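Local atomic coordinates of endo-beta-1,2-glucanase (PDB entry 6IMV), a protein that hydrolyses beta-1,2-glucans from within the chain, as a fungal endo-beta-1,2-glucanase that founded a new glycoside hydrolase family. Residues A[57-62]-A[72-77]; A[62-67]-A[429-434]; A[414-419]-A[434-439]. All blocks are in the same frame, centred on the assembly; numbering follows the deposited sequence.

Contacts 1 and 2 share strand 57-64: its hairpin partner, strand 71-78, lies along one edge, and strand 427-432, from far along the chain, along the other. T62 belongs to both. Contact 3 follows strand 427-432 into helix 433-443 and sets the start of that helix against the neighbouring strand 415-421. Contact 1 is partly exposed and reaches the glucose site, so its chemistry is a carboxylate hydrogen-bonded to a sugar and a histidine, beside a lysine lying on a tyrosine. Contact 2 is buried and runs mainly on backbone bonds and apolar side chains. Contact 3, also buried, is polar throughout: a lysine, serines, a glutamate and waters.

Contact 1. Residues A[57-62]-A[72-77]; sequences MSYDGT and TVKHPF. With BGC (beta-D-glucopyranose), chain I.
The antiparallel beta hairpin of strands 57-64 and 71-78 carries part of the glucose pocket, where D60 on one strand meets H75 on the other. H75 ND1 gives its proton to D60 OD2 at 2.7 Å, with the oxygen in the plane of the imidazole and using the lone pair that faces away from OD1. Carboxylate and ring lie side by side and nearly coplanar, 8° apart. D60 reaches this place with CG anti to its backbone N (chi1 177°), and its two oxygens then divide the sugar between them: glucose O6 donates to D60 OD1 over 2.7 Å, and glucose O4 to D60 OD2 over 2.5 Å. With OD2 taking two donors and OD1 a third, the carboxylate is held against rotation. Backbone bonds join the two strands around the pair: D60 N to F77 O at 2.8 Å and H75 N to G61 O at 2.8 Å. The F77 ring lies with H75 CB over one face, toward the rim, and turns its edge to the sugar, where CZ comes 3.4 Å from glucose O3. Farther from the pocket K74 lays its chain over Y59, its side chain crossing the tyrosine at a slant. This is a CH-pi contact, with K74 CD 3.7 Å from the centre of the Y59 ring and only 15° off the ring normal.

Contact 2. Residues A[62-67]-A[429-434]; sequences TNIDWV and ALLTWD. With BGC (beta-D-glucopyranose), chain I.
The W66 indole meets A429 obliquely, its CE3 4.0 Å from A429 CB, while K409 makes a cation-pi contact with it. The N63 side chain crosses L430 obliquely and its carboxamide sets OD1 3.6 Å from L430 CD1; ND2 is bonded to V73 O in the hairpin. A water lies 2.6 Å from N63 OD1 and 2.9 Å from A429 O, placed to bridge the two. Between these groups runs an antiparallel beta ladder of strands 57-64 and 427-432; the latter leads on to T432 and D434 of the glucose pocket, T432 CG2 lying 3.9 Å from glucose O4. T62 and L431 form its hydrogen-bonded pair, L431 N donating to T62 O at 2.8 Å and T62 N to L431 O at 3.0 Å. Beyond the N63-L430 pair, I64 N reaches A429 O in a nearly straight N-H...O line (173°), although the N lies well above the A429 carbonyl plane. On the face opposite N63 and L430, the L431 side chain lies beside that of T62 and crosses I64 at about a right angle. Its CG is anti to the carbonyl carbon (chi1 -43°), and L431 CD1 touches T62 CG2 and I64 CG2, the latter at 3.8 Å.

Contact 3. Residues A[414-419]-A[434-439]; sequences YGSTES and DSKVST
K436 NZ is gripped by two backbone carbonyls of segment 414-419: it donates to Y414 O at 2.7 Å and to S416 O at 2.9 Å, and E41 adds a salt bridge from outside the two segments. The bond to S416 O lies in the carbonyl plane on a lone pair, whereas at Y414 O the ammonium is tilted 34° from the plane. The lysine chain leaves the helix with CG anti to its carbonyl carbon; CG and CD pass beside S416 OG and S416 O, and bends at chi3 (65°) and chi4 then place CE and NZ by the carbonyl oxygens. An alanine in place of K436 would probably leave the carbonyls of Y414 and S416 without their charged donor, and E41 without its cation. The arrangement ties the first turn of helix 433-443 to strand 415-421, the two being linked through strand 427-432, which pairs with the latter and leads straight into the helix. T432 OG1, which caps the helix at S435 N, is also hydrogen-bonded to E418 OE1, and the same carboxylate oxygen accepts S435 OG at 2.6 Å, from above the carboxylate plane. E418 is bent at chi2 (90°), which turns its CD back from an otherwise extended chain; OE2 is held by N348, which also binds the glucose. Two waters sit 2.6 Å from S416 OG. One of them donates to T417 O and to S435 O, the latter at 2.8 Å, and so bridges strand and helix; the other also reaches K436 O, by a weak bond. Within the helix, S438 OG donates back to D434 O at 2.5 Å, while D434 OD1 forms a salt bridge with K82, both residues belonging to the glucose pocket.

Contact 1. Residues A[57-62]-A[72-77]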
loop_
_atom_site.group_PDB
_atom_site.type_symbol
_atom_site.label_atom_id
_atom_site.label_comp_id
_atom_site.label_asym_id
_atom_site.label_seq_id
_atom_site.Cartn_x
_atom_site.Cartn_y
_atom_site.Cartn_z
ATOM N N MET A 57 -3.801 6.573 15.782
ATOM C CA MET A 57 -2.631 6.240 14.972
ATOM C C MET A 57 -2.589 4.736 14.682
ATOM O O MET A 57 -2.929 3.928 15.546
ATOM C CB MET A 57 -1.339 6.643 15.690
ATOM C CG MET A 57 -1.220 8.142 15.932
ATOM S SD MET A 57 -1.224 9.112 14.402
ATOM C CE MET A 57 0.139 8.385 13.499
ATOM N N SER A 58 -2.136 4.384 13.468
ATOM C CA SER A 58 -1.929 2.997 13.081
ATOM C C SER A 58 -0.781 2.400 13.899
ATOM O O SER A 58 0.139 3.109 14.305
ATOM C CB SER A 58 -1.668 2.839 11.601
ATOM O OG SER A 58 -0.435 3.420 11.219
ATOM N N TYR A 59 -0.895 1.095 14.159
ATOM C CA TYR A 59 0.236 0.212 14.407
ATOM C C TYR A 59 0.529 -0.543 13.113
ATOM O O TYR A 59 -0.409 -0.850 12.387
ATOM C CB TYR A 59 -0.095 -0.823 15.483
ATOM C CG TYR A 59 -0.403 -0.271 16.848
ATOM C CD1 TYR A 59 0.543 0.458 17.554
ATOM C CD2 TYR A 59 -1.645 -0.477 17.431
ATOM C CE1 TYR A 59 0.256 0.968 18.808
ATOM C CE2 TYR A 59 -1.943 0.023 18.689
ATOM C CZ TYR A 59 -0.986 0.746 19.376
ATOM O OH TYR A 59 -1.270 1.237 20.611
ATOM N N ASP A 60 1.795 -0.912 12.879
ATOM C CA ASP A 60 2.156 -1.746 11.740
ATOM C C ASP A 60 1.234 -2.972 11.685
ATOM O O ASP A 60 0.790 -3.381 10.611
ATOM C CB ASP A 60 3.619 -2.193 11.808
ATOM C CG ASP A 60 4.013 -3.131 10.673
ATOM O OD1 ASP A 60 3.749 -2.781 9.514
ATOM O OD2 ASP A 60 4.577 -4.203 10.966
ATOM N N GLY A 61 0.962 -3.548 12.857
ATOM C CA GLY A 61 0.073 -4.687 12.993
ATOM C C GLY A 61 0.301 -5.403 14.313
ATOM O O GLY A 61 0.707 -4.791 15.292
ATOM N N THR A 62 0.058 -6.710 14.332
ATOM C CA THR A 62 0.223 -7.495 15.548
ATOM C C THR A 62 0.499 -8.959 15.205
ATOM O O THR A 62 -0.002 -9.504 14.212
ATOM C CB THR A 62 -1.007 -7.390 16.464
ATOM O OG1 THR A 62 -0.740 -8.148 17.645
ATOM C CG2 THR A 62 -2.267 -7.926 15.833
ATOM N N THR A 72 -1.717 -11.264 20.190
ATOM C CA THR A 72 -0.802 -11.433 21.323
ATOM C C THR A 72 0.019 -10.152 21.527
ATOM O O THR A 72 -0.200 -9.430 22.470
ATOM C CB THR A 72 0.120 -12.649 21.139
ATOM O OG1 THR A 72 0.717 -12.586 19.849
ATOM C CG2 THR A 72 -0.604 -13.971 21.277
ATOM N N VAL A 73 0.964 -9.918 20.615
ATOM C CA VAL A 73 2.044 -8.936 20.714
ATOM C C VAL A 73 1.901 -7.981 19.528
ATOM O O VAL A 73 2.223 -8.368 18.404
ATOM C CB VAL A 73 3.426 -9.632 20.656
ATOM C CG1 VAL A 73 4.573 -8.642 20.596
ATOM C CG2 VAL A 73 3.638 -10.604 21.798
ATOM N N LYS A 74 1.467 -6.742 19.778
ATOM C CA LYS A 74 1.395 -5.738 18.714
ATOM C C LYS A 74 2.804 -5.289 18.291
ATOM O O LYS A 74 3.750 -5.389 19.050
ATOM C CB LYS A 74 0.544 -4.543 19.156
ATOM C CG LYS A 74 1.153 -3.630 20.216
ATOM C CD LYS A 74 0.269 -2.434 20.492
ATOM C CE LYS A 74 0.431 -1.868 21.885
ATOM N NZ LYS A 74 -0.139 -2.787 22.900
ATOM N N HIS A 75 2.916 -4.785 17.059
ATOM C CA HIS A 75 4.012 -3.920 16.656
ATOM C C HIS A 75 3.675 -2.504 17.105
ATOM O O HIS A 75 2.696 -1.941 16.609
ATOM C CB HIS A 75 4.241 -3.964 15.133
ATOM C CG HIS A 75 4.837 -5.239 14.633
ATOM N ND1 HIS A 75 5.027 -5.479 13.278
ATOM C CD2 HIS A 75 5.278 -6.339 15.287
ATOM C CE1 HIS A 75 5.555 -6.673 13.120
ATOM N NE2 HIS A 75 5.734 -7.218 14.341
ATOM N N PRO A 76 4.460 -1.884 18.021
ATOM C CA PRO A 76 4.123 -0.561 18.557
ATOM C C PRO A 76 4.569 0.608 17.664
ATOM O O PRO A 76 4.493 1.757 18.062
ATOM C CB PRO A 76 4.922 -0.541 19.873
ATOM C CG PRO A 76 6.199 -1.307 19.521
ATOM C CD PRO A 76 5.730 -2.399 18.574
ATOM N N PHE A 77 5.072 0.286 16.475
ATOM C CA PHE A 77 5.600 1.266 15.528
ATOM C C PHE A 77 4.751 1.227 14.253
ATOM O O PHE A 77 4.020 0.263 14.016
ATOM C CB PHE A 77 7.064 0.966 15.204
ATOM C CG PHE A 77 7.285 -0.420 14.663
ATOM C CD1 PHE A 77 7.111 -0.689 13.314
ATOM C CD2 PHE A 77 7.619 -1.465 15.506
ATOM C CE1 PHE A 77 7.294 -1.966 12.815
ATOM C CE2 PHE A 77 7.810 -2.743 15.004
ATOM C CZ PHE A 77 7.639 -2.992 13.662
HETATM C C2 BGC I . 9.412 -3.735 8.635
HETATM C C3 BGC I . 8.404 -4.685 9.306
HETATM C C4 BGC I . 6.958 -4.422 8.838
HETATM C C5 BGC I . 6.914 -4.320 7.306
HETATM C C6 BGC I . 5.522 -3.986 6.762
HETATM C C1 BGC I . 9.202 -3.711 7.127
HETATM O O1 BGC I . 10.084 -2.817 6.442
HETATM O O2 BGC I . 10.723 -4.209 8.887
HETATM O O3 BGC I . 8.477 -4.573 10.728
HETATM O O4 BGC I . 6.056 -5.447 9.303
HETATM O O5 BGC I . 7.852 -3.335 6.855
HETATM O O6 BGC I . 5.153 -2.681 7.201
#

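Contact 2. Residues A[62-67]-A[429-434]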
loop_
_atom_site.group_PDB
_atom_site.type_symbol
_atom_site.label_atom_id
_atom_site.label_comp_id
_atom_site.label_asym_id
_atom_site.label_seq_id
_atom_site.Cartn_x
_atom_site.Cartn_y
_atom_site.Cartn_z
ATOM N N THR A 62 0.058 -6.710 14.332
ATOM C CA THR A 62 0.223 -7.495 15.548
ATOM C C THR A 62 0.499 -8.959 15.205
ATOM O O THR A 62 -0.002 -9.504 14.212
ATOM C CB THR A 62 -1.007 -7.390 16.464
ATOM O OG1 THR A 62 -0.740 -8.148 17.645
ATOM C CG2 THR A 62 -2.267 -7.926 15.833
ATOM N N ASN A 63 1.289 -9.596 16.071
ATOM C CA ASN A 63 1.443 -11.037 16.082
ATOM C C ASN A 63 0.140 -11.659 16.586
ATOM O O ASN A 63 -0.595 -11.042 17.360
ATOM C CB ASN A 63 2.600 -11.469 16.978
ATOM C CG ASN A 63 3.930 -10.935 16.508
ATOM O OD1 ASN A 63 4.571 -11.549 15.660
ATOM N ND2 ASN A 63 4.338 -9.800 17.054
ATOM N N ILE A 64 -0.128 -12.884 16.133
ATOM C CA ILE A 64 -1.217 -13.685 16.657
ATOM C C ILE A 64 -0.626 -15.020 17.112
ATOM O O ILE A 64 0.398 -15.479 16.572
ATOM C CB ILE A 64 -2.358 -13.845 15.626
ATOM C CG1 ILE A 64 -1.903 -14.556 14.344
ATOM C CG2 ILE A 64 -2.966 -12.492 15.319
ATOM C CD1 ILE A 64 -2.976 -14.653 13.270
ATOM N N ASP A 65 -1.265 -15.622 18.118
ATOM C CA ASP A 65 -0.758 -16.826 18.758
ATOM C C ASP A 65 -0.727 -17.975 17.741
ATOM O O ASP A 65 -1.682 -18.216 17.000
ATOM C CB ASP A 65 -1.589 -17.176 19.991
ATOM C CG ASP A 65 -1.064 -18.386 20.742
ATOM O OD1 ASP A 65 -0.164 -18.200 21.559
ATOM O OD2 ASP A 65 -1.544 -19.508 20.463
ATOM N N TRP A 66 0.392 -18.699 17.737
ATOM C CA TRP A 66 0.633 -19.794 16.827
ATOM C C TRP A 66 -0.534 -20.791 16.811
ATOM O O TRP A 66 -0.924 -21.260 15.749
ATOM C CB TRP A 66 1.945 -20.503 17.171
ATOM C CG TRP A 66 2.224 -21.620 16.220
ATOM C CD1 TRP A 66 2.063 -22.962 16.436
ATOM C CD2 TRP A 66 2.637 -21.480 14.852
ATOM N NE1 TRP A 66 2.395 -23.665 15.306
ATOM C CE2 TRP A 66 2.749 -22.781 14.320
ATOM C CE3 TRP A 66 2.940 -20.383 14.038
ATOM C CZ2 TRP A 66 3.160 -23.011 13.010
ATOM C CZ3 TRP A 66 3.338 -20.613 12.743
ATOM C CH2 TRP A 66 3.442 -21.909 12.237
ATOM N N VAL A 67 -1.070 -21.116 17.992
ATOM C CA VAL A 67 -2.114 -22.119 18.138
ATOM C C VAL A 67 -3.500 -21.470 18.025
ATOM O O VAL A 67 -4.339 -21.967 17.282
ATOM C CB VAL A 67 -1.961 -22.909 19.451
ATOM C CG1 VAL A 67 -3.155 -23.831 19.704
ATOM C CG2 VAL A 67 -0.649 -23.686 19.482
ATOM N N ALA A 429 2.679 -15.816 11.491
ATOM C CA ALA A 429 1.498 -15.680 12.346
ATOM C C ALA A 429 1.396 -14.217 12.780
ATOM O O ALA A 429 1.734 -13.840 13.911
ATOM C CB ALA A 429 1.601 -16.637 13.510
ATOM N N LEU A 430 0.987 -13.385 11.820
ATOM C CA LEU A 430 1.125 -11.961 11.907
ATOM C C LEU A 430 0.025 -11.302 11.067
ATOM O O LEU A 430 -0.462 -11.896 10.095
ATOM C CB LEU A 430 2.527 -11.614 11.392
ATOM C CG LEU A 430 2.926 -10.139 11.450
ATOM C CD1 LEU A 430 3.176 -9.711 12.883
ATOM C CD2 LEU A 430 4.152 -9.874 10.593
ATOM N N LEU A 431 -0.368 -10.090 11.477
ATOM C CA LEU A 431 -1.239 -9.213 10.707
ATOM C C LEU A 431 -0.512 -7.882 10.482
ATOM O O LEU A 431 0.022 -7.335 11.433
ATOM C CB LEU A 431 -2.534 -8.955 11.486
ATOM C CG LEU A 431 -3.179 -10.156 12.171
ATOM C CD1 LEU A 431 -4.257 -9.680 13.134
ATOM C CD2 LEU A 431 -3.747 -11.140 11.155
ATOM N N THR A 432 -0.525 -7.359 9.249
ATOM C CA THR A 432 -0.064 -6.000 8.985
ATOM C C THR A 432 -1.018 -5.308 8.008
ATOM O O THR A 432 -1.710 -5.975 7.239
ATOM C CB THR A 432 1.368 -5.972 8.424
ATOM O OG1 THR A 432 1.372 -6.596 7.141
ATOM C CG2 THR A 432 2.375 -6.661 9.325
ATOM N N TRP A 433 -1.032 -3.968 8.046
ATOM C CA TRP A 433 -1.779 -3.160 7.075
ATOM C C TRP A 433 -1.336 -3.526 5.660
ATOM O O TRP A 433 -2.183 -3.725 4.776
ATOM C CB TRP A 433 -1.604 -1.655 7.313
ATOM C CG TRP A 433 -2.291 -1.160 8.542
ATOM C CD1 TRP A 433 -1.793 -1.170 9.809
ATOM C CD2 TRP A 433 -3.615 -0.603 8.632
ATOM N NE1 TRP A 433 -2.703 -0.644 10.679
ATOM C CE2 TRP A 433 -3.834 -0.287 9.992
ATOM C CE3 TRP A 433 -4.627 -0.332 7.706
ATOM C CZ2 TRP A 433 -5.030 0.272 10.443
ATOM C CZ3 TRP A 433 -5.808 0.218 8.156
ATOM C CH2 TRP A 433 -6.008 0.504 9.504
ATOM N N ASP A 434 -0.010 -3.592 5.466
ATOM C CA ASP A 434 0.601 -3.835 4.152
ATOM C C ASP A 434 0.080 -5.148 3.539
ATOM O O ASP A 434 -0.214 -5.183 2.340
ATOM C CB ASP A 434 2.134 -3.814 4.244
ATOM C CG ASP A 434 2.752 -2.420 4.265
ATOM O OD1 ASP A 434 2.423 -1.642 5.161
ATOM O OD2 ASP A 434 3.601 -2.131 3.396
HETATM C C2 BGC I . 9.412 -3.735 8.635
HETATM C C3 BGC I . 8.404 -4.685 9.306
HETATM C C4 BGC I . 6.958 -4.422 8.838
HETATM C C5 BGC I . 6.914 -4.320 7.306
HETATM C C6 BGC I . 5.522 -3.986 6.762
HETATM C C1 BGC I . 9.202 -3.711 7.127
HETATM O O1 BGC I . 10.084 -2.817 6.442
HETATM O O2 BGC I . 10.723 -4.209 8.887
HETATM O O3 BGC I . 8.477 -4.573 10.728
HETATM O O4 BGC I . 6.056 -5.447 9.303
HETATM O O5 BGC I . 7.852 -3.335 6.855
HETATM O O6 BGC I . 5.153 -2.681 7.201
HETATM O O HOH W 1 4.401 -14.129 15.124
#

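Contact 3. Residues A[414-419]-A[434-439]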
loop_
_atom_site.group_PDB
_atom_site.type_symbol
_atom_site.label_atom_id
_atom_site.label_comp_id
_atom_site.label_asym_id
_atom_site.label_seq_id
_atom_site.Cartn_x
_atom_site.Cartn_y
_atom_site.Cartn_z
ATOM N N TYR A 414 -9.179 -12.107 12.307
ATOM C CA TYR A 414 -8.962 -10.746 11.801
ATOM C C TYR A 414 -8.769 -10.751 10.277
ATOM O O TYR A 414 -8.249 -9.774 9.718
ATOM C CB TYR A 414 -7.752 -10.117 12.501
ATOM C CG TYR A 414 -7.664 -10.382 13.984
ATOM C CD1 TYR A 414 -8.318 -9.573 14.900
ATOM C CD2 TYR A 414 -6.937 -11.462 14.473
ATOM C CE1 TYR A 414 -8.249 -9.825 16.265
ATOM C CE2 TYR A 414 -6.842 -11.716 15.828
ATOM C CZ TYR A 414 -7.503 -10.897 16.725
ATOM O OH TYR A 414 -7.409 -11.169 18.054
ATOM N N GLY A 415 -9.196 -11.834 9.612
ATOM C CA GLY A 415 -9.113 -11.970 8.147
ATOM C C GLY A 415 -7.917 -12.804 7.718
ATOM O O GLY A 415 -7.591 -13.791 8.368
ATOM N N SER A 416 -7.270 -12.400 6.621
ATOM C CA SER A 416 -6.138 -13.152 6.057
ATOM C C SER A 416 -4.904 -13.031 6.963
ATOM O O SER A 416 -4.708 -12.024 7.679
ATOM C CB SER A 416 -5.827 -12.719 4.648
ATOM O OG SER A 416 -5.400 -11.359 4.592
ATOM N N THR A 417 -4.081 -14.083 6.925
ATOM C CA THR A 417 -2.800 -14.140 7.609
ATOM C C THR A 417 -1.715 -13.556 6.688
ATOM O O THR A 417 -1.848 -13.604 5.451
ATOM C CB THR A 417 -2.518 -15.587 8.030
ATOM O OG1 THR A 417 -3.645 -16.084 8.752
ATOM C CG2 THR A 417 -1.279 -15.732 8.879
ATOM N N GLU A 418 -0.639 -13.039 7.298
ATOM C CA GLU A 418 0.447 -12.304 6.610
ATOM C C GLU A 418 0.972 -13.084 5.391
ATOM O O GLU A 418 0.996 -12.564 4.263
ATOM C CB GLU A 418 1.575 -12.008 7.605
ATOM C CG GLU A 418 2.826 -11.386 6.984
ATOM C CD GLU A 418 2.888 -9.871 6.921
ATOM O OE1 GLU A 418 1.863 -9.222 7.204
ATOM O OE2 GLU A 418 3.969 -9.336 6.572
ATOM N N SER A 419 1.433 -14.318 5.617
ATOM C CA SER A 419 2.145 -15.067 4.585
ATOM C C SER A 419 2.278 -16.540 4.971
ATOM O O SER A 419 2.160 -16.881 6.136
ATOM C CB SER A 419 3.506 -14.469 4.325
ATOM O OG SER A 419 4.385 -14.737 5.399
ATOM N N ASP A 434 -0.010 -3.592 5.466
ATOM C CA ASP A 434 0.601 -3.835 4.152
ATOM C C ASP A 434 0.080 -5.148 3.539
ATOM O O ASP A 434 -0.214 -5.183 2.340
ATOM C CB ASP A 434 2.134 -3.814 4.244
ATOM C CG ASP A 434 2.752 -2.420 4.265
ATOM O OD1 ASP A 434 2.423 -1.642 5.161
ATOM O OD2 ASP A 434 3.601 -2.131 3.396
ATOM N N SER A 435 -0.035 -6.219 4.338
ATOM C CA SER A 435 -0.384 -7.558 3.798
ATOM C C SER A 435 -1.901 -7.787 3.724
ATOM O O SER A 435 -2.330 -8.827 3.253
ATOM C CB SER A 435 0.282 -8.683 4.577
ATOM O OG SER A 435 -0.370 -8.919 5.811
ATOM N N LYS A 436 -2.710 -6.826 4.184
ATOM C CA LYS A 436 -4.154 -7.066 4.342
ATOM C C LYS A 436 -4.997 -5.943 3.729
ATOM O O LYS A 436 -5.944 -6.210 2.977
ATOM C CB LYS A 436 -4.482 -7.213 5.825
ATOM C CG LYS A 436 -3.945 -8.477 6.476
ATOM C CD LYS A 436 -4.107 -8.478 7.982
ATOM C CE LYS A 436 -5.544 -8.496 8.447
ATOM N NZ LYS A 436 -6.274 -9.648 7.867
ATOM N N VAL A 437 -4.689 -4.700 4.096
ATOM C CA VAL A 437 -5.547 -3.566 3.780
ATOM C C VAL A 437 -5.126 -2.938 2.445
ATOM O O VAL A 437 -5.883 -2.134 1.891
ATOM C CB VAL A 437 -5.574 -2.552 4.938
ATOM C CG1 VAL A 437 -6.494 -1.368 4.653
ATOM C CG2 VAL A 437 -5.969 -3.235 6.230
ATOM N N SER A 438 -3.952 -3.321 1.916
ATOM C CA SER A 438 -3.605 -3.048 0.511
ATOM C C SER A 438 -4.664 -3.691 -0.408
ATOM O O SER A 438 -5.190 -3.059 -1.324
ATOM C CB SER A 438 -2.225 -3.562 0.183
ATOM O OG SER A 438 -2.083 -4.906 0.634
ATOM N N THR A 439 -4.972 -4.962 -0.136
ATOM C CA THR A 439 -5.948 -5.725 -0.882
ATOM C C THR A 439 -7.335 -5.093 -0.721
ATOM O O THR A 439 -8.051 -4.908 -1.696
ATOM C CB THR A 439 -5.960 -7.193 -0.452
ATOM O OG1 THR A 439 -4.614 -7.661 -0.548
ATOM C CG2 THR A 439 -6.888 -8.034 -1.306
HETATM O O HOH W 2 -6.471 -9.581 2.945
HETATM O O HOH W 3 -2.837 -11.473 4.083
#